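Local coordinates for CmeC (Campylobacter jejuni, PDB 4MT4), which forms an outer-membrane channel of the outer membrane factor family, through which a drug efflux system probably expels its substrates from the cell, at residues 1-10 with 125-137. Sequence-based numbering, arbitrary orientation.
With 3PK ((2S)-1-(pentanoyloxy)propan-2-yl hexanoate), chain S.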
loop_
_atom_site.group_PDB
_atom_site.type_symbol
_atom_site.label_atom_id
_atom_site.label_comp_id
_atom_site.label_asym_id
_atom_site.label_seq_id
_atom_site.Cartn_x
_atom_site.Cartn_y
_atom_site.Cartn_z
ATOM N N CYS B 1 12.862 -16.861 -35.637
ATOM C CA CYS B 1 11.452 -16.800 -35.273
ATOM C C CYS B 1 11.277 -16.320 -33.839
ATOM O O CYS B 1 10.158 -16.232 -33.338
ATOM C CB CYS B 1 10.793 -18.169 -35.449
ATOM S SG CYS B 1 11.002 -18.882 -37.091
ATOM N N SER B 2 12.393 -16.016 -33.185
ATOM C CA SER B 2 12.386 -15.524 -31.812
ATOM C C SER B 2 13.746 -14.946 -31.428
ATOM O O SER B 2 14.785 -15.537 -31.720
ATOM C CB SER B 2 12.005 -16.639 -30.835
ATOM O OG SER B 2 12.007 -16.167 -29.500
ATOM N N LEU B 3 13.728 -13.786 -30.776
ATOM C CA LEU B 3 14.947 -13.159 -30.278
ATOM C C LEU B 3 14.977 -13.164 -28.752
ATOM O O LEU B 3 15.795 -12.485 -28.129
ATOM C CB LEU B 3 15.071 -11.730 -30.804
ATOM C CG LEU B 3 15.062 -11.589 -32.325
ATOM C CD1 LEU B 3 15.258 -10.139 -32.722
ATOM C CD2 LEU B 3 16.125 -12.473 -32.966
ATOM N N SER B 4 14.072 -13.936 -28.157
ATOM C CA SER B 4 14.031 -14.087 -26.708
ATOM C C SER B 4 15.241 -14.864 -26.210
ATOM O O SER B 4 15.545 -15.945 -26.718
ATOM C CB SER B 4 12.740 -14.782 -26.274
ATOM O OG SER B 4 11.627 -13.919 -26.429
ATOM N N PRO B 5 15.939 -14.310 -25.211
ATOM C CA PRO B 5 17.127 -14.967 -24.664
ATOM C C PRO B 5 16.762 -16.214 -23.870
ATOM O O PRO B 5 15.617 -16.344 -23.437
ATOM C CB PRO B 5 17.731 -13.893 -23.756
ATOM C CG PRO B 5 16.551 -13.083 -23.319
ATOM C CD PRO B 5 15.623 -13.054 -24.507
ATOM N N ASN B 6 17.721 -17.119 -23.692
ATOM C CA ASN B 6 17.509 -18.297 -22.860
ATOM C C ASN B 6 17.284 -17.903 -21.405
ATOM O O ASN B 6 18.062 -17.138 -20.834
ATOM C CB ASN B 6 18.697 -19.257 -22.965
ATOM C CG ASN B 6 18.808 -19.901 -24.333
ATOM O OD1 ASN B 6 17.831 -19.976 -25.077
ATOM N ND2 ASN B 6 20.003 -20.374 -24.672
ATOM N N LEU B 7 16.215 -18.420 -20.810
ATOM C CA LEU B 7 15.907 -18.117 -19.419
ATOM C C LEU B 7 16.675 -19.050 -18.492
ATOM O O LEU B 7 16.427 -20.255 -18.462
ATOM C CB LEU B 7 14.405 -18.225 -19.161
ATOM C CG LEU B 7 13.937 -17.729 -17.794
ATOM C CD1 LEU B 7 14.291 -16.261 -17.603
ATOM C CD2 LEU B 7 12.445 -17.946 -17.644
ATOM N N ASN B 8 17.611 -18.482 -17.738
ATOM C CA ASN B 8 18.471 -19.268 -16.860
ATOM C C ASN B 8 18.221 -18.985 -15.384
ATOM O O ASN B 8 18.880 -18.137 -14.781
ATOM C CB ASN B 8 19.941 -19.010 -17.195
ATOM C CG ASN B 8 20.292 -19.412 -18.612
ATOM O OD1 ASN B 8 20.805 -18.608 -19.389
ATOM N ND2 ASN B 8 20.010 -20.664 -18.959
ATOM N N ILE B 9 17.267 -19.703 -14.804
ATOM C CA ILE B 9 16.996 -19.592 -13.380
ATOM C C ILE B 9 17.932 -20.500 -12.595
ATOM O O ILE B 9 17.888 -21.720 -12.748
ATOM C CB ILE B 9 15.539 -19.954 -13.046
ATOM C CG1 ILE B 9 14.574 -19.076 -13.842
ATOM C CG2 ILE B 9 15.285 -19.811 -11.551
ATOM C CD1 ILE B 9 13.684 -19.855 -14.782
ATOM N N PRO B 10 18.788 -19.906 -11.751
ATOM C CA PRO B 10 19.710 -20.683 -10.918
ATOM C C PRO B 10 18.962 -21.561 -9.923
ATOM O O PRO B 10 17.897 -21.175 -9.441
ATOM C CB PRO B 10 20.528 -19.606 -10.198
ATOM C CG PRO B 10 19.646 -18.404 -10.199
ATOM C CD PRO B 10 18.904 -18.460 -11.500
ATOM N N ASP B 125 5.430 -12.306 -39.140
ATOM C CA ASP B 125 6.165 -12.437 -37.888
ATOM C C ASP B 125 7.489 -13.164 -38.094
ATOM O O ASP B 125 7.697 -14.253 -37.561
ATOM C CB ASP B 125 5.312 -13.168 -36.850
ATOM C CG ASP B 125 5.812 -12.966 -35.435
ATOM O OD1 ASP B 125 6.405 -11.903 -35.155
ATOM O OD2 ASP B 125 5.607 -13.871 -34.599
ATOM N N LEU B 126 8.380 -12.549 -38.864
ATOM C CA LEU B 126 9.671 -13.146 -39.190
ATOM C C LEU B 126 10.550 -13.380 -37.964
ATOM O O LEU B 126 11.302 -14.351 -37.908
ATOM C CB LEU B 126 10.426 -12.261 -40.185
ATOM C CG LEU B 126 9.822 -12.067 -41.576
ATOM C CD1 LEU B 126 10.570 -10.979 -42.334
ATOM C CD2 LEU B 126 9.849 -13.374 -42.348
ATOM N N TRP B 127 10.455 -12.486 -36.983
ATOM C CA TRP B 127 11.377 -12.503 -35.852
ATOM C C TRP B 127 10.669 -12.763 -34.523
ATOM O O TRP B 127 11.264 -12.622 -33.454
ATOM C CB TRP B 127 12.146 -11.181 -35.791
ATOM C CG TRP B 127 12.582 -10.703 -37.143
ATOM C CD1 TRP B 127 12.083 -9.638 -37.835
ATOM C CD2 TRP B 127 13.588 -11.288 -37.978
ATOM N NE1 TRP B 127 12.724 -9.516 -39.042
ATOM C CE2 TRP B 127 13.654 -10.518 -39.155
ATOM C CE3 TRP B 127 14.446 -12.384 -37.843
ATOM C CZ2 TRP B 127 14.539 -10.807 -40.191
ATOM C CZ3 TRP B 127 15.326 -12.671 -38.871
ATOM C CH2 TRP B 127 15.365 -11.884 -40.030
ATOM N N GLY B 128 9.400 -13.149 -34.599
ATOM C CA GLY B 128 8.644 -13.510 -33.415
ATOM C C GLY B 128 8.285 -12.341 -32.521
ATOM O O GLY B 128 8.186 -12.492 -31.303
ATOM N N LYS B 129 8.094 -11.174 -33.123
ATOM C CA LYS B 129 7.645 -10.000 -32.385
ATOM C C LYS B 129 6.269 -10.254 -31.780
ATOM O O LYS B 129 6.000 -9.882 -30.637
ATOM C CB LYS B 129 7.599 -8.771 -33.295
ATOM C CG LYS B 129 6.949 -7.554 -32.655
ATOM C CD LYS B 129 6.749 -6.435 -33.663
ATOM C CE LYS B 129 5.999 -5.267 -33.044
ATOM N NZ LYS B 129 5.730 -4.186 -34.033
ATOM N N TYR B 130 5.408 -10.902 -32.558
ATOM C CA TYR B 130 4.037 -11.162 -32.143
ATOM C C TYR B 130 3.906 -12.534 -31.492
ATOM O O TYR B 130 2.997 -12.766 -30.696
ATOM C CB TYR B 130 3.092 -11.040 -33.341
ATOM C CG TYR B 130 3.163 -9.684 -34.011
ATOM C CD1 TYR B 130 2.506 -8.588 -33.469
ATOM C CD2 TYR B 130 3.898 -9.497 -35.176
ATOM C CE1 TYR B 130 2.573 -7.345 -34.071
ATOM C CE2 TYR B 130 3.971 -8.258 -35.785
ATOM C CZ TYR B 130 3.306 -7.186 -35.227
ATOM O OH TYR B 130 3.371 -5.947 -35.825
ATOM N N ARG B 131 4.817 -13.442 -31.826
ATOM C CA ARG B 131 4.820 -14.761 -31.204
ATOM C C ARG B 131 5.220 -14.648 -29.737
ATOM O O ARG B 131 4.614 -15.279 -28.874
ATOM C CB ARG B 131 5.764 -15.720 -31.936
ATOM C CG ARG B 131 5.708 -17.153 -31.412
ATOM C CD ARG B 131 6.505 -18.114 -32.284
ATOM N NE ARG B 131 7.868 -18.314 -31.800
ATOM C CZ ARG B 131 8.249 -19.342 -31.048
ATOM N NH1 ARG B 131 9.510 -19.449 -30.654
ATOM N NH2 ARG B 131 7.369 -20.268 -30.694
ATOM N N ASP B 132 6.234 -13.832 -29.460
ATOM C CA ASP B 132 6.707 -13.639 -28.093
ATOM C C ASP B 132 5.784 -12.711 -27.306
ATOM O O ASP B 132 5.714 -12.794 -26.081
ATOM C CB ASP B 132 8.136 -13.093 -28.083
ATOM C CG ASP B 132 9.160 -14.135 -28.493
ATOM O OD1 ASP B 132 8.789 -15.323 -28.596
ATOM O OD2 ASP B 132 10.338 -13.772 -28.702
ATOM N N THR B 133 5.084 -11.825 -28.008
ATOM C CA THR B 133 4.060 -11.003 -27.375
ATOM C C THR B 133 2.956 -11.914 -26.850
ATOM O O THR B 133 2.429 -11.712 -25.756
ATOM C CB THR B 133 3.465 -9.963 -28.350
ATOM O OG1 THR B 133 4.490 -9.055 -28.775
ATOM C CG2 THR B 133 2.351 -9.174 -27.674
ATOM N N TYR B 134 2.628 -12.930 -27.642
ATOM C CA TYR B 134 1.637 -13.931 -27.265
ATOM C C TYR B 134 2.135 -14.806 -26.117
ATOM O O TYR B 134 1.399 -15.081 -25.168
ATOM C CB TYR B 134 1.278 -14.802 -28.474
ATOM C CG TYR B 134 0.453 -16.023 -28.133
ATOM C CD1 TYR B 134 -0.910 -15.916 -27.893
ATOM C CD2 TYR B 134 1.036 -17.281 -28.055
ATOM C CE1 TYR B 134 -1.669 -17.027 -27.579
ATOM C CE2 TYR B 134 0.286 -18.398 -27.741
ATOM C CZ TYR B 134 -1.066 -18.264 -27.504
ATOM O OH TYR B 134 -1.820 -19.372 -27.191
ATOM N N ARG B 135 3.389 -15.239 -26.211
ATOM C CA ARG B 135 3.990 -16.091 -25.190
ATOM C C ARG B 135 4.113 -15.359 -23.856
ATOM O O ARG B 135 4.006 -15.968 -22.792
ATOM C CB ARG B 135 5.365 -16.586 -25.643
ATOM C CG ARG B 135 5.333 -17.564 -26.810
ATOM C CD ARG B 135 6.681 -17.607 -27.515
ATOM N NE ARG B 135 7.376 -18.876 -27.325
ATOM C CZ ARG B 135 8.667 -19.066 -27.584
ATOM N NH1 ARG B 135 9.409 -18.062 -28.035
ATOM N NH2 ARG B 135 9.218 -20.255 -27.385
ATOM N N ALA B 136 4.341 -14.050 -23.918
ATOM C CA ALA B 136 4.425 -13.231 -22.715
ATOM C C ALA B 136 3.070 -13.176 -22.020
ATOM O O ALA B 136 2.980 -13.269 -20.798
ATOM C CB ALA B 136 4.912 -11.829 -23.052
ATOM N N SER B 137 2.013 -13.033 -22.813
ATOM C CA SER B 137 0.654 -13.023 -22.284
ATOM C C SER B 137 0.247 -14.394 -21.760
ATOM O O SER B 137 -0.557 -14.500 -20.834
ATOM C CB SER B 137 -0.333 -12.565 -23.355
ATOM O OG SER B 137 -0.095 -11.215 -23.712
HETATM C CA1 3PK S . 7.127 -16.662 -41.118
HETATM O OA1 3PK S . 5.925 -16.656 -41.261
HETATM C CA2 3PK S . 7.919 -16.374 -42.321
HETATM C CA3 3PK S . 7.288 -16.697 -43.626
HETATM C CA4 3PK S . 8.026 -16.230 -44.828
HETATM C CA5 3PK S . 7.591 -14.970 -45.491
HETATM C CB1 3PK S . 10.822 -17.980 -41.032
HETATM O OB1 3PK S . 11.372 -19.052 -41.005
HETATM C CB2 3PK S . 9.464 -17.927 -41.628
HETATM C CG1 3PK S . 8.503 -17.179 -39.264
HETATM O OG1 3PK S . 7.655 -17.568 -40.256
HETATM C CG2 3PK S . 9.729 -17.976 -39.192
HETATM O OG2 3PK S . 10.760 -17.421 -39.840
HETATM C CG3 3PK S . 10.121 -18.253 -37.761
HETATM O O HOH W 1 11.234 -12.346 -30.638
#
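C1 and S2 run past W127 and G128, the CA atoms of C1 and W127 being 4.3 Å apart and those of S2 and G128 4.5 Å, close enough for C1 O to lie 3.1 Å from G128 CA in a CA-H...O contact. G128, with positive phi, lets C1 O come up to its CA, so that the extended N-terminal segment presses on the backbone of the turn before helix 129-195. What fastens the two is one carboxylate shared by two hydroxyls. D132 OD2 accepts S2 OG at 3.0 Å through its syn lone pair, whereas S4 OG, 2.6 Å from the same OD2, arrives from above the carboxylate plane. With chi1 at 180°, S2 OG swings to the side of its own carbonyl carbon, where it reaches D132 OD2. A water extends the grip, accepting from L3 N and lying within hydrogen-bonding distance of both W127 O and D132 OD2. The other oxygen, D132 OD1, is held by R135 NH1 in a 2.9 Å salt bridge lying in the guanidinium plane. The R135 guanidinium lies face to face with that of R131, whose CZ sits over its centre and whose NE sends a weak bond of 3.5 Å to C1 O; the aspartate probably eases the crowding of charge. The CB of C1 points away from residues 125-137, and its SG is covalently joined to the glyceride-like lipid group, where L126 CD2 lies 3.6 Å from 3PK CA2. The lipid is thus carried, as in bacterial lipoproteins, on the N-terminal cysteine, where strand 109-124 gives way to helix 129-195. Beyond it the N-terminal segment continues over helix 273-293, with S4 on Y287, and on to helix 339-405.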